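Local coordinates for protein AP-4 complex accessory subunit Tepsin (Equus caballus, PDB 5WF2) that probably associates with the adaptor-like complex AP-4 and may take part in vesicular protein trafficking at the trans-Golgi network, this chain being its VHS/ENTH-like domain, at residues Ser29-Val34 / Glu64-His69; Arg80-Val85 / Asn120-Ile125; Leu94-Ile99 / Arg127-Ser132. All blocks are in the same frame, centred on the assembly; numbering follows the deposited sequence.

Contact 1: Ser29-Val34 / Glu64-His69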
loop_
_atom_site.group_PDB
_atom_site.type_symbol
_atom_site.label_atom_id
_atom_site.label_comp_id
_atom_site.label_asym_id
_atom_site.label_seq_id
_atom_site.Cartn_x
_atom_site.Cartn_y
_atom_site.Cartn_z
ATOM N N SER A 29 -1.878 -9.068 -10.096
ATOM C CA SER A 29 -2.297 -10.285 -9.405
ATOM C C SER A 29 -1.874 -10.266 -7.952
ATOM O O SER A 29 -2.639 -10.691 -7.078
ATOM C CB SER A 29 -1.708 -11.515 -10.085
ATOM O OG SER A 29 -2.037 -11.535 -11.469
ATOM N N LEU A 30 -0.645 -9.801 -7.674
ATOM C CA LEU A 30 -0.162 -9.742 -6.293
ATOM C C LEU A 30 -1.034 -8.821 -5.450
ATOM O O LEU A 30 -1.417 -9.160 -4.322
ATOM C CB LEU A 30 1.301 -9.271 -6.249
ATOM C CG LEU A 30 1.860 -9.210 -4.822
ATOM C CD1 LEU A 30 1.917 -10.598 -4.160
ATOM C CD2 LEU A 30 3.242 -8.526 -4.802
ATOM N N VAL A 31 -1.340 -7.636 -5.968
ATOM C CA VAL A 31 -2.116 -6.667 -5.200
ATOM C C VAL A 31 -3.532 -7.162 -5.009
ATOM O O VAL A 31 -4.141 -6.956 -3.952
ATOM C CB VAL A 31 -2.098 -5.308 -5.908
ATOM C CG1 VAL A 31 -3.142 -4.348 -5.343
ATOM C CG2 VAL A 31 -0.687 -4.694 -5.818
ATOM N N GLN A 32 -4.087 -7.813 -6.037
ATOM C CA GLN A 32 -5.428 -8.377 -5.893
ATOM C C GLN A 32 -5.433 -9.466 -4.828
ATOM O O GLN A 32 -6.365 -9.557 -4.035
ATOM C CB GLN A 32 -5.934 -8.896 -7.247
ATOM C CG GLN A 32 -6.301 -7.817 -8.250
ATOM C CD GLN A 32 -6.645 -8.358 -9.652
ATOM O OE1 GLN A 32 -6.179 -9.430 -10.066
ATOM N NE2 GLN A 32 -7.442 -7.586 -10.390
ATOM N N THR A 33 -4.366 -10.263 -4.746
ATOM C CA THR A 33 -4.283 -11.276 -3.699
ATOM C C THR A 33 -4.228 -10.636 -2.322
ATOM O O THR A 33 -4.993 -10.997 -1.415
ATOM C CB THR A 33 -3.050 -12.168 -3.917
ATOM O OG1 THR A 33 -3.313 -13.113 -4.954
ATOM C CG2 THR A 33 -2.663 -12.945 -2.658
ATOM N N VAL A 34 -3.316 -9.685 -2.136
ATOM C CA VAL A 34 -3.081 -9.196 -0.788
ATOM C C VAL A 34 -4.272 -8.416 -0.263
ATOM O O VAL A 34 -4.482 -8.352 0.961
ATOM C CB VAL A 34 -1.787 -8.374 -0.747
ATOM C CG1 VAL A 34 -1.993 -7.024 -1.358
ATOM C CG2 VAL A 34 -1.321 -8.271 0.672
ATOM N N GLU A 64 2.098 1.660 -7.147
ATOM C CA GLU A 64 1.099 2.396 -7.898
ATOM C C GLU A 64 -0.224 1.635 -7.953
ATOM O O GLU A 64 -1.296 2.255 -7.918
ATOM C CB GLU A 64 1.624 2.737 -9.292
ATOM C CG GLU A 64 2.758 3.763 -9.306
ATOM C CD GLU A 64 2.303 5.187 -9.055
ATOM O OE1 GLU A 64 1.097 5.479 -9.216
ATOM O OE2 GLU A 64 3.178 6.011 -8.717
ATOM N N LEU A 65 -0.188 0.302 -7.990
ATOM C CA LEU A 65 -1.429 -0.468 -8.023
ATOM C C LEU A 65 -2.103 -0.495 -6.661
ATOM O O LEU A 65 -3.344 -0.434 -6.565
ATOM C CB LEU A 65 -1.150 -1.881 -8.543
ATOM C CG LEU A 65 -0.779 -1.871 -10.035
ATOM C CD1 LEU A 65 -0.104 -3.136 -10.479
ATOM C CD2 LEU A 65 -1.971 -1.651 -10.818
ATOM N N LEU A 66 -1.317 -0.497 -5.592
ATOM C CA LEU A 66 -1.908 -0.358 -4.270
ATOM C C LEU A 66 -2.599 0.975 -4.143
ATOM O O LEU A 66 -3.690 1.060 -3.593
ATOM C CB LEU A 66 -0.838 -0.505 -3.185
ATOM C CG LEU A 66 -0.343 -1.930 -2.929
ATOM C CD1 LEU A 66 0.951 -1.867 -2.128
ATOM C CD2 LEU A 66 -1.410 -2.744 -2.223
ATOM N N ILE A 67 -1.972 2.040 -4.643
ATOM C CA ILE A 67 -2.604 3.352 -4.572
ATOM C C ILE A 67 -3.928 3.337 -5.318
ATOM O O ILE A 67 -4.912 3.908 -4.855
ATOM C CB ILE A 67 -1.654 4.443 -5.102
ATOM C CG1 ILE A 67 -0.447 4.559 -4.160
ATOM C CG2 ILE A 67 -2.408 5.793 -5.200
ATOM C CD1 ILE A 67 0.698 5.419 -4.654
ATOM N N CYS A 68 -3.979 2.679 -6.476
ATOM C CA CYS A 68 -5.249 2.527 -7.185
ATOM C C CYS A 68 -6.312 1.902 -6.299
ATOM O O CYS A 68 -7.459 2.358 -6.289
ATOM C CB CYS A 68 -5.043 1.705 -8.460
ATOM S SG CYS A 68 -4.120 2.600 -9.685
ATOM N N HIS A 69 -5.960 0.878 -5.528
ATOM C CA HIS A 69 -6.935 0.254 -4.650
ATOM C C HIS A 69 -7.285 1.084 -3.422
ATOM O O HIS A 69 -8.095 0.626 -2.612
ATOM C CB HIS A 69 -6.443 -1.120 -4.202
ATOM C CG HIS A 69 -6.536 -2.157 -5.272
ATOM N ND1 HIS A 69 -5.696 -2.186 -6.367
ATOM C CD2 HIS A 69 -7.386 -3.199 -5.420
ATOM C CE1 HIS A 69 -6.024 -3.202 -7.143
ATOM N NE2 HIS A 69 -7.049 -3.833 -6.593
#

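Contact 2: Arg80-Val85 / Asn120-Ile125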
loop_
_atom_site.group_PDB
_atom_site.type_symbol
_atom_site.label_atom_id
_atom_site.label_comp_id
_atom_site.label_asym_id
_atom_site.label_seq_id
_atom_site.Cartn_x
_atom_site.Cartn_y
_atom_site.Cartn_z
ATOM N N ARG A 80 -6.477 -3.113 3.969
ATOM C CA ARG A 80 -5.455 -4.089 3.601
ATOM C C ARG A 80 -4.428 -3.478 2.665
ATOM O O ARG A 80 -3.232 -3.781 2.771
ATOM C CB ARG A 80 -6.101 -5.336 2.973
ATOM C CG ARG A 80 -7.006 -6.111 3.968
ATOM C CD ARG A 80 -7.584 -7.372 3.347
ATOM N NE ARG A 80 -6.551 -8.335 3.002
ATOM C CZ ARG A 80 -6.062 -9.243 3.827
ATOM N NH1 ARG A 80 -6.532 -9.332 5.044
ATOM N NH2 ARG A 80 -5.104 -10.078 3.421
ATOM N N ALA A 81 -4.869 -2.634 1.737
ATOM C CA ALA A 81 -3.938 -1.947 0.843
ATOM C C ALA A 81 -3.003 -1.046 1.633
ATOM O O ALA A 81 -1.799 -1.047 1.373
ATOM C CB ALA A 81 -4.706 -1.153 -0.217
ATOM N N LEU A 82 -3.532 -0.277 2.603
ATOM C CA LEU A 82 -2.673 0.504 3.511
ATOM C C LEU A 82 -1.703 -0.378 4.285
ATOM O O LEU A 82 -0.546 0.008 4.518
ATOM C CB LEU A 82 -3.500 1.331 4.497
ATOM C CG LEU A 82 -4.290 2.514 3.911
ATOM C CD1 LEU A 82 -5.230 3.121 4.943
ATOM C CD2 LEU A 82 -3.399 3.604 3.348
ATOM N N GLY A 83 -2.176 -1.518 4.781
ATOM C CA GLY A 83 -1.271 -2.456 5.427
ATOM C C GLY A 83 -0.123 -2.857 4.536
ATOM O O GLY A 83 1.018 -2.970 4.992
ATOM N N ALA A 84 -0.415 -3.119 3.265
ATOM C CA ALA A 84 0.616 -3.538 2.330
ATOM C C ALA A 84 1.606 -2.406 2.088
ATOM O O ALA A 84 2.805 -2.657 1.995
ATOM C CB ALA A 84 0.001 -4.000 1.020
ATOM N N VAL A 85 1.106 -1.168 1.977
ATOM C CA VAL A 85 1.964 0.020 1.876
ATOM C C VAL A 85 2.882 0.119 3.088
ATOM O O VAL A 85 4.085 0.314 2.951
ATOM C CB VAL A 85 1.110 1.297 1.723
ATOM C CG1 VAL A 85 1.999 2.566 1.847
ATOM C CG2 VAL A 85 0.343 1.320 0.421
ATOM N N ASN A 120 -7.341 7.026 10.198
ATOM C CA ASN A 120 -6.345 6.867 11.241
ATOM C C ASN A 120 -5.113 6.148 10.703
ATOM O O ASN A 120 -3.972 6.559 10.953
ATOM C CB ASN A 120 -6.942 6.093 12.427
ATOM C CG ASN A 120 -5.927 5.882 13.567
ATOM O OD1 ASN A 120 -5.590 4.741 13.934
ATOM N ND2 ASN A 120 -5.436 6.985 14.129
ATOM N N LYS A 121 -5.324 5.067 9.980
ATOM C CA LYS A 121 -4.195 4.272 9.517
ATOM C C LYS A 121 -3.382 5.037 8.477
ATOM O O LYS A 121 -2.143 4.982 8.483
ATOM C CB LYS A 121 -4.686 2.934 8.965
ATOM C CG LYS A 121 -3.526 1.935 8.656
ATOM C CD LYS A 121 -4.010 0.517 8.250
ATOM C CE LYS A 121 -3.089 -0.570 8.847
ATOM N NZ LYS A 121 -1.668 -0.152 8.683
ATOM N N ALA A 122 -4.051 5.744 7.566
ATOM C CA ALA A 122 -3.324 6.555 6.588
ATOM C C ALA A 122 -2.510 7.627 7.275
ATOM O O ALA A 122 -1.399 7.951 6.841
ATOM C CB ALA A 122 -4.311 7.198 5.623
ATOM N N THR A 123 -3.058 8.222 8.332
ATOM C CA THR A 123 -2.338 9.268 9.037
ATOM C C THR A 123 -1.059 8.709 9.663
ATOM O O THR A 123 0.012 9.320 9.542
ATOM C CB THR A 123 -3.229 9.919 10.097
ATOM O OG1 THR A 123 -4.379 10.530 9.475
ATOM C CG2 THR A 123 -2.468 10.991 10.842
ATOM N N LYS A 124 -1.145 7.533 10.318
ATOM C CA LYS A 124 0.038 6.979 10.999
ATOM C C LYS A 124 1.118 6.614 9.998
ATOM O O LYS A 124 2.303 6.835 10.250
ATOM C CB LYS A 124 -0.327 5.740 11.825
ATOM C CG LYS A 124 -1.461 5.970 12.762
ATOM C CD LYS A 124 -1.429 5.070 14.006
ATOM C CE LYS A 124 -1.678 3.628 13.708
ATOM N NZ LYS A 124 -2.034 2.884 14.996
ATOM N N ILE A 125 0.720 6.082 8.841
ATOM C CA ILE A 125 1.691 5.742 7.806
ATOM C C ILE A 125 2.369 7.010 7.301
ATOM O O ILE A 125 3.588 7.054 7.103
ATOM C CB ILE A 125 1.010 4.995 6.651
ATOM C CG1 ILE A 125 0.504 3.629 7.100
ATOM C CG2 ILE A 125 1.972 4.818 5.526
ATOM C CD1 ILE A 125 -0.402 2.903 6.148
#

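Contact 3: Leu94-Ile99 / Arg127-Ser132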
loop_
_atom_site.group_PDB
_atom_site.type_symbol
_atom_site.label_atom_id
_atom_site.label_comp_id
_atom_site.label_asym_id
_atom_site.label_seq_id
_atom_site.Cartn_x
_atom_site.Cartn_y
_atom_site.Cartn_z
ATOM N N LEU A 94 12.482 -0.132 -1.641
ATOM C CA LEU A 94 12.628 1.199 -2.198
ATOM C C LEU A 94 13.130 2.133 -1.118
ATOM O O LEU A 94 12.824 1.939 0.057
ATOM C CB LEU A 94 11.303 1.728 -2.744
ATOM C CG LEU A 94 10.836 1.164 -4.081
ATOM C CD1 LEU A 94 9.521 1.874 -4.405
ATOM C CD2 LEU A 94 11.853 1.375 -5.184
ATOM N N PRO A 95 13.907 3.146 -1.473
ATOM C CA PRO A 95 14.253 4.162 -0.474
ATOM C C PRO A 95 12.969 4.661 0.156
ATOM O O PRO A 95 11.939 4.757 -0.520
ATOM C CB PRO A 95 14.959 5.246 -1.287
ATOM C CG PRO A 95 15.408 4.563 -2.548
ATOM C CD PRO A 95 14.425 3.465 -2.815
ATOM N N GLN A 96 12.992 4.937 1.466
ATOM C CA GLN A 96 11.719 5.327 2.066
ATOM C C GLN A 96 11.327 6.735 1.634
ATOM O O GLN A 96 10.134 7.053 1.616
ATOM C CB GLN A 96 11.721 5.234 3.605
ATOM C CG GLN A 96 10.390 4.632 4.151
ATOM C CD GLN A 96 10.178 4.826 5.640
ATOM O OE1 GLN A 96 10.184 5.949 6.132
ATOM N NE2 GLN A 96 9.987 3.729 6.365
ATOM N N GLU A 97 12.284 7.571 1.256
ATOM C CA GLU A 97 11.897 8.861 0.696
ATOM C C GLU A 97 11.159 8.675 -0.624
ATOM O O GLU A 97 10.269 9.474 -0.973
ATOM C CB GLU A 97 13.119 9.731 0.514
ATOM C CG GLU A 97 12.736 11.146 0.339
ATOM C CD GLU A 97 13.919 12.027 0.114
ATOM O OE1 GLU A 97 15.048 11.528 0.318
ATOM O OE2 GLU A 97 13.713 13.201 -0.282
ATOM N N HIS A 98 11.510 7.629 -1.368
ATOM C CA HIS A 98 10.836 7.348 -2.627
ATOM C C HIS A 98 9.434 6.807 -2.393
ATOM O O HIS A 98 8.494 7.170 -3.115
ATOM C CB HIS A 98 11.668 6.361 -3.444
ATOM C CG HIS A 98 11.383 6.376 -4.913
ATOM N ND1 HIS A 98 12.186 5.721 -5.825
ATOM C CD2 HIS A 98 10.395 6.956 -5.631
ATOM C CE1 HIS A 98 11.699 5.895 -7.044
ATOM N NE2 HIS A 98 10.602 6.628 -6.952
ATOM N N ILE A 99 9.256 5.953 -1.386
ATOM C CA ILE A 99 7.902 5.520 -1.045
ATOM C C ILE A 99 7.056 6.720 -0.638
ATOM O O ILE A 99 5.902 6.838 -1.071
ATOM C CB ILE A 99 7.924 4.426 0.035
ATOM C CG1 ILE A 99 8.590 3.172 -0.557
ATOM C CG2 ILE A 99 6.512 3.988 0.363
ATOM C CD1 ILE A 99 8.720 2.033 0.408
ATOM N N ARG A 127 2.676 9.932 8.760
ATOM C CA ARG A 127 3.545 10.531 9.777
ATOM C C ARG A 127 4.844 9.754 9.948
ATOM O O ARG A 127 5.899 10.346 10.182
ATOM C CB ARG A 127 2.815 10.633 11.117
ATOM C CG ARG A 127 1.599 11.593 11.126
ATOM C CD ARG A 127 1.945 13.071 11.123
ATOM N NE ARG A 127 1.962 13.598 9.765
ATOM C CZ ARG A 127 0.890 14.026 9.104
ATOM N NH1 ARG A 127 -0.311 14.006 9.676
ATOM N NH2 ARG A 127 1.029 14.470 7.857
ATOM N N HIS A 128 4.799 8.447 9.776
ATOM C CA HIS A 128 5.992 7.623 9.859
ATOM C C HIS A 128 6.951 7.923 8.702
ATOM O O HIS A 128 8.149 8.151 8.916
ATOM C CB HIS A 128 5.584 6.168 9.880
ATOM C CG HIS A 128 6.732 5.234 10.067
ATOM N ND1 HIS A 128 7.300 4.985 11.304
ATOM C CD2 HIS A 128 7.493 4.580 9.164
ATOM C CE1 HIS A 128 8.311 4.150 11.153
ATOM N NE2 HIS A 128 8.459 3.893 9.867
ATOM N N PHE A 129 6.441 7.933 7.464
ATOM C CA PHE A 129 7.301 8.194 6.312
ATOM C C PHE A 129 7.899 9.599 6.385
ATOM O O PHE A 129 9.079 9.795 6.088
ATOM C CB PHE A 129 6.516 8.001 5.006
ATOM C CG PHE A 129 6.054 6.586 4.726
ATOM C CD1 PHE A 129 6.590 5.483 5.390
ATOM C CD2 PHE A 129 5.169 6.353 3.664
ATOM C CE1 PHE A 129 6.178 4.208 5.086
ATOM C CE2 PHE A 129 4.752 5.062 3.348
ATOM C CZ PHE A 129 5.249 3.988 4.043
ATOM N N GLU A 130 7.116 10.583 6.842
ATOM C CA GLU A 130 7.625 11.945 6.981
ATOM C C GLU A 130 8.726 12.024 8.036
ATOM O O GLU A 130 9.730 12.724 7.852
ATOM C CB GLU A 130 6.463 12.879 7.313
ATOM C CG GLU A 130 5.535 13.126 6.149
ATOM C CD GLU A 130 4.395 14.051 6.445
ATOM O OE1 GLU A 130 4.031 14.231 7.633
ATOM O OE2 GLU A 130 3.840 14.582 5.465
ATOM N N ALA A 131 8.566 11.293 9.133
ATOM C CA ALA A 131 9.549 11.317 10.210
ATOM C C ALA A 131 10.891 10.756 9.766
ATOM O O ALA A 131 11.949 11.304 10.105
ATOM C CB ALA A 131 9.009 10.524 11.388
ATOM N N SER A 132 10.874 9.662 9.004
ATOM C CA SER A 132 12.110 9.077 8.518
ATOM C C SER A 132 12.881 10.012 7.600
ATOM O O SER A 132 14.104 9.887 7.500
ATOM C CB SER A 132 11.809 7.777 7.796
ATOM O OG SER A 132 10.944 6.978 8.587
#

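Contact 1: Ser29-Val34 / Glu64-His69
V31 and L66 mark the closest backbone approach between two helical segments that run at 45° to each other, their CA atoms 6.4 Å apart. Over 29-34 and 64-68 the axes come within 9.7 Å, and H69 follows directly in the chain. V31 is directed toward the partner and divides its two methyl groups between different neighbours. CG2 lies 3.9 Å from L65 CB, on the flank of L66, while CG1, anti to the backbone N (chi1 167°), sits over one face of the H69 imidazole, 3.8 Å from the ring centroid and displaced toward the rim at ND1 and CE1. This CH-pi contact depends on how the ring is held. H69 ND1 donates to L65 O at 2.9 Å in a nearly straight bond (168°), the acceptor lying in the ring plane. The same carbonyl oxygen takes the backbone N of H69 on its opposite face, so two donors of one residue grip this oxygen. L66 CD2 reaches V31 CG1 at 3.9 Å and V34 CG1 more loosely, and F50 of helix 44-56 packs on both V34 and L66. An alanine in place of H69 would probably leave L65 O with the backbone N as its one donor from this residue and V31 CG1 without the ring face it rests on. The interface between helices 25-35 and 59-68 of this helical VHS/ENTH-like domain is thus apolar, its one polar ring oriented from within its own segment, and a proton on ND1 is already committed to L65 O.

Contact 2: Arg80-Val85 / Asn120-Ile125
L82 projects from helix 75-89 into a hollow on helix 117-132 that has K121 and I125 as its walls and A122 as its floor. Over 80-85 and 120-125 the axes run almost parallel, 12° apart, and approach to 10.2 Å, and L82 and A122 are the nearest residues by CA. A chi2 near 171° carries L82 CD1 to the floor of the hollow, 3.9 Å from A122 N and a little farther from A122 CB. L82 CB is held between two neighbours, I125 CD1 at 3.8 Å and K121 CD at 3.9 Å. In return I125 is the bump on the other side: its CD1 presses against the backbone of the first helix, 3.3 Å from L82 O, and its CG2 faces V85 CG1. K121 CB meets L82 CD1 and K121 CD meets L82 CB as the two side chains slide past each other in opposite directions. Bends at chi3 and chi4 then bring K121 NZ to 4.0 Å from G83 CA. L107 of helix 96-111 packs against both L82 and I125, so a third helix packs against the same pair. The contact is therefore shape-driven: aliphatic groups make up the inside, while the lysine adds its hydrocarbon chain, and its amino group, probably charged, ends near the G83 backbone.

Contact 3: Leu94-Ile99 / Arg127-Ser132
Q96 faces F129, with Q96 CA 6.8 Å from F129 CA, where the first turn of helix 96-111 meets residues 127-132 of helix 117-132. Along the first segment P95 comes first, at the N-cap position, and its carbonyl oxygen accepts from the backbone N of I99. Next is Q96, whose side chain runs out extended beyond CG and crosses the phenyl ring of F129 at about a right angle, with CD 3.7 Å from F129 CD1 and the amide plane turned 49° from the ring. Its two amide ends serve different partners. OE1 lies 2.8 Å from S132 OG, a probable hydrogen bond, although the serine proton also has the carbonyl of H128 within reach. NE2 stands at the edge of the H128 imidazole, 3.8 Å from its NE2. The all-helical VHS/ENTH-like fold brings its last two helices together here, and the glutamine amide reaches from the start of one to residues 127-132 of the other, while its NE2 is hydrogen-bonded to G89 O of helix 75-89. One turn on, I99, which is buried, points toward helix 117-132. Its CG2, anti to the backbone N, lies 3.6 Å from F129 CE2 and close to CZ, so the phenyl ring is touched by Q96 at CD1 and CE1 and by I99 at CE2 and CZ. L100 and T103 also pack on F129, and L63 of helix 59-68 meets I99.

Overall arrangement
Contacts 1 and 2 are buried, each about 7 Å from the centre of the chain (centre to centre) and on opposite sides of it, whereas contact 3 lies 13 Å out and is partly open at the surface. Contacts 1 and 2 are joined where L66 packs on A84 and V85, and by a probable hydrogen bond from R80 NE to V34 O. Contacts 2 and 3 share helix 117-132 and alternate along the chain, meeting where F129 CZ approaches V85 O. Contacts 1 and 3 do not touch. The chemistry follows depth: aliphatic packing in contacts 1 and 2, with a histidine ring taking part in contact 1 and a lysine chain in contact 2, and an amide, a hydroxyl and an imidazole beside a buried phenyl in contact 3.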